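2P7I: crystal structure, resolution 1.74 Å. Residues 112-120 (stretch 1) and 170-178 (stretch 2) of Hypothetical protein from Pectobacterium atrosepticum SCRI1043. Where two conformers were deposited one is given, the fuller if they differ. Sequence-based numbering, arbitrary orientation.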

# COMPACT_ATOMS: atom_id res chain seq x y z
N VAL B 112 12.14 -22.76 -1.07
CA VAL B 112 12.84 -23.79 -0.32
C VAL B 112 13.07 -23.35 1.15
O VAL B 112 12.93 -24.17 2.06
CB VAL B 112 14.22 -24.10 -0.97
CG1 VAL B 112 15.09 -24.99 -0.06
CG2 VAL B 112 14.06 -24.67 -2.40
N LEU B 113 13.41 -22.06 1.39
CA LEU B 113 13.82 -21.60 2.75
C LEU B 113 12.76 -21.85 3.84
O LEU B 113 13.09 -22.15 5.01
CB LEU B 113 14.26 -20.13 2.75
CG LEU B 113 14.94 -19.68 4.04
CD1 LEU B 113 16.31 -20.34 4.19
CD2 LEU B 113 14.98 -18.12 4.08
N GLU B 114 11.48 -21.84 3.44
CA GLU B 114 10.34 -22.03 4.34
C GLU B 114 10.20 -23.46 4.83
O GLU B 114 9.48 -23.74 5.78
CB GLU B 114 9.04 -21.51 3.65
CG GLU B 114 8.58 -22.25 2.40
CD GLU B 114 9.25 -21.80 1.10
OE1 GLU B 114 10.30 -21.09 1.11
OE2 GLU B 114 8.66 -22.14 0.05
N HIS B 115 10.91 -24.36 4.16
CA HIS B 115 10.96 -25.76 4.53
C HIS B 115 12.12 -26.10 5.47
O HIS B 115 12.23 -27.24 5.93
CB HIS B 115 11.16 -26.61 3.28
CG HIS B 115 9.94 -26.73 2.42
ND1 HIS B 115 9.63 -25.84 1.42
CD2 HIS B 115 9.01 -27.71 2.34
CE1 HIS B 115 8.53 -26.23 0.80
NE2 HIS B 115 8.13 -27.36 1.34
N ILE B 116 12.98 -25.14 5.78
CA ILE B 116 14.22 -25.41 6.54
C ILE B 116 14.05 -25.12 8.03
O ILE B 116 13.64 -24.01 8.42
CB ILE B 116 15.38 -24.54 5.94
CG1 ILE B 116 15.53 -24.86 4.46
CG2 ILE B 116 16.75 -24.79 6.67
CD1 ILE B 116 15.93 -26.29 4.24
N ASP B 117 14.43 -26.06 8.88
CA ASP B 117 14.38 -25.84 10.33
C ASP B 117 15.27 -24.70 10.83
O ASP B 117 14.85 -23.95 11.70
CB ASP B 117 14.71 -27.11 11.08
CG ASP B 117 13.68 -28.21 10.87
OD1 ASP B 117 12.47 -27.92 10.71
OD2 ASP B 117 14.09 -29.38 10.92
N ASP B 118 16.49 -24.57 10.28
CA ASP B 118 17.42 -23.50 10.63
C ASP B 118 17.77 -22.68 9.38
O ASP B 118 18.82 -22.87 8.77
CB ASP B 118 18.68 -24.11 11.25
CG ASP B 118 19.58 -23.08 11.91
OD1 ASP B 118 19.40 -21.86 11.69
OD2 ASP B 118 20.49 -23.51 12.64
N PRO B 119 16.89 -21.76 8.99
CA PRO B 119 17.08 -21.02 7.76
C PRO B 119 18.30 -20.08 7.77
O PRO B 119 18.98 -19.95 6.76
CB PRO B 119 15.79 -20.21 7.64
CG PRO B 119 15.27 -20.11 9.06
CD PRO B 119 15.65 -21.39 9.68
N VAL B 120 18.59 -19.46 8.90
CA VAL B 120 19.78 -18.61 8.98
C VAL B 120 21.05 -19.44 8.69
O VAL B 120 21.95 -18.97 8.00
CB VAL B 120 19.88 -17.86 10.33
CG1 VAL B 120 21.20 -17.07 10.39
CG2 VAL B 120 18.67 -16.94 10.48
N ALA B 170 2.19 -29.90 6.81
CA ALA B 170 2.26 -31.27 6.30
C ALA B 170 3.15 -31.32 5.08
O ALA B 170 3.86 -32.27 4.86
CB ALA B 170 0.84 -31.77 5.92
N HIS B 171 3.10 -30.27 4.27
CA HIS B 171 3.90 -30.19 3.06
C HIS B 171 5.36 -29.82 3.35
O HIS B 171 6.19 -29.84 2.44
CB HIS B 171 3.23 -29.17 2.14
CG HIS B 171 3.97 -28.88 0.88
ND1 HIS B 171 3.95 -29.73 -0.20
CD2 HIS B 171 4.69 -27.80 0.50
CE1 HIS B 171 4.66 -29.21 -1.19
NE2 HIS B 171 5.12 -28.03 -0.78
N GLY B 172 5.65 -29.47 4.61
CA GLY B 172 7.01 -29.23 5.10
C GLY B 172 7.33 -27.80 5.47
O GLY B 172 8.44 -27.49 5.87
N HIS B 173 6.36 -26.90 5.36
CA HIS B 173 6.60 -25.51 5.75
C HIS B 173 6.86 -25.38 7.24
O HIS B 173 6.13 -25.94 8.04
CB HIS B 173 5.37 -24.69 5.42
CG HIS B 173 5.22 -24.44 3.96
ND1 HIS B 173 4.48 -23.40 3.46
CD2 HIS B 173 5.72 -25.10 2.89
CE1 HIS B 173 4.52 -23.43 2.14
NE2 HIS B 173 5.26 -24.45 1.77
N ARG B 174 7.85 -24.59 7.62
CA ARG B 174 8.13 -24.30 9.03
C ARG B 174 7.93 -22.81 9.33
O ARG B 174 8.05 -22.40 10.48
CB ARG B 174 9.53 -24.76 9.40
CG ARG B 174 9.73 -26.30 9.27
CD ARG B 174 8.80 -27.03 10.23
NE ARG B 174 8.75 -28.50 10.08
CZ ARG B 174 7.85 -29.19 9.37
NH1 ARG B 174 6.87 -28.59 8.68
NH2 ARG B 174 7.94 -30.51 9.35
N CYS B 175 7.63 -22.02 8.30
CA CYS B 175 7.51 -20.57 8.41
C CYS B 175 6.67 -20.08 7.24
O CYS B 175 6.64 -20.74 6.18
CB CYS B 175 8.91 -19.96 8.36
SG CYS B 175 9.07 -18.14 8.53
N THR B 176 6.08 -18.91 7.39
CA THR B 176 5.46 -18.26 6.29
C THR B 176 6.05 -16.88 6.35
O THR B 176 5.66 -16.06 7.20
CB THR B 176 3.95 -18.18 6.45
OG1 THR B 176 3.42 -19.51 6.68
CG2 THR B 176 3.28 -17.66 5.13
N TYR B 177 7.04 -16.66 5.49
CA TYR B 177 7.73 -15.38 5.43
C TYR B 177 6.91 -14.25 4.90
O TYR B 177 6.05 -14.40 4.06
CB TYR B 177 8.96 -15.49 4.54
CG TYR B 177 10.13 -16.24 5.19
CD1 TYR B 177 10.88 -15.64 6.20
CD2 TYR B 177 10.46 -17.54 4.82
CE1 TYR B 177 11.96 -16.31 6.79
CE2 TYR B 177 11.52 -18.20 5.41
CZ TYR B 177 12.27 -17.58 6.37
OH TYR B 177 13.33 -18.22 6.96
N ALA B 178 7.25 -13.08 5.37
CA ALA B 178 6.88 -11.79 4.73
C ALA B 178 8.21 -11.05 4.52
O ALA B 178 9.29 -11.54 4.95
CB ALA B 178 5.91 -10.99 5.62
O HOH W 1 12.18 -21.34 7.56
O HOH W 2 6.74 -23.94 -0.38
O HOH W 3 10.36 -29.27 6.42

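Two segments can be joined by one strong backbone hydrogen bond, with side chains supplying most of the remaining contact. Residues 112-120 and 170-178 of this protein illustrate the principle. The first stretch makes a short 3-10 turn at 113-115, which leaves the carbonyl of Glu114 facing the second stretch. There Arg174 N donates to Glu114 O at 2.6 Å, nearly linear at 171°. Glu114 O also lies 3.4 Å from His173 CA, a CA-H...O contact, and a reciprocal CA-H...O contact runs from His115 CA to Gly172 O at 3.3 Å. Gly172, the first residue to leave helical phi/psi after a helix, has phi 113° in a Schellman motif, and a CB on Gly172 would sit only 2.8 Å from the ring atom His115 CD2. Its phi and psi would also jam that CB against the preceding carbonyl, so glycine is called for twice over.

The histidines show that a side chain can return toward a partner even when its CA-to-CB bond points away: CA-CB fixes the start, and chi1 and chi2 place the ring. In both His115 and His173 that bond points away from the opposing stretch, yet chi1 is m (-74° in each) and the ring ends come nearer. The two rings meet edge-to-face, the edge of His173 toward the face of His115, with centroids 4.9 Å apart and planes at 81°. His115 NE2 also reaches His171 O at 3.3 Å, a weak hydrogen bond bent to 126°. Glu114, with chi1 p and chi2 m, folds its chain so that CG lies over the face of the His173 ring, 4.0 Å from the centroid, a CH-pi contact. Its carboxylate is joined to the same imidazole through water 2, which lies 2.7 Å from both Glu114 OE2 and His173 NE2.

Arg174 points its CB toward the first stretch and turns through m at both chi1 and chi2. Its NH1 donates to the carbonyl of its neighbour, His173 O, at 2.8 Å, while Asp117 OD1 stands 3.8 Å from Arg174 NE, a long salt bridge between two exposed residues.

Around Tyr177 the contact is mixed. Tyr177, whose CA-to-CB bond points toward the first stretch, has chi1 m; its ring reaches Leu113 and its OH reaches Pro119. Leu113 CD2 lies 3.6 Å from Tyr177 CZ in an apolar contact, while Pro119 CB comes within 3.2 Å of the hydroxyl oxygen, Tyr177 OH. The buried hydroxyl is hydrogen-bonded elsewhere in the structure. Water 1 donates to Leu113 O at 2.8 Å and only weakly to Tyr177 OH at 3.4 Å, whereas water 3 bridges the backbones more firmly, donating to His115 O at 2.8 Å and Gly172 O at 2.7 Å.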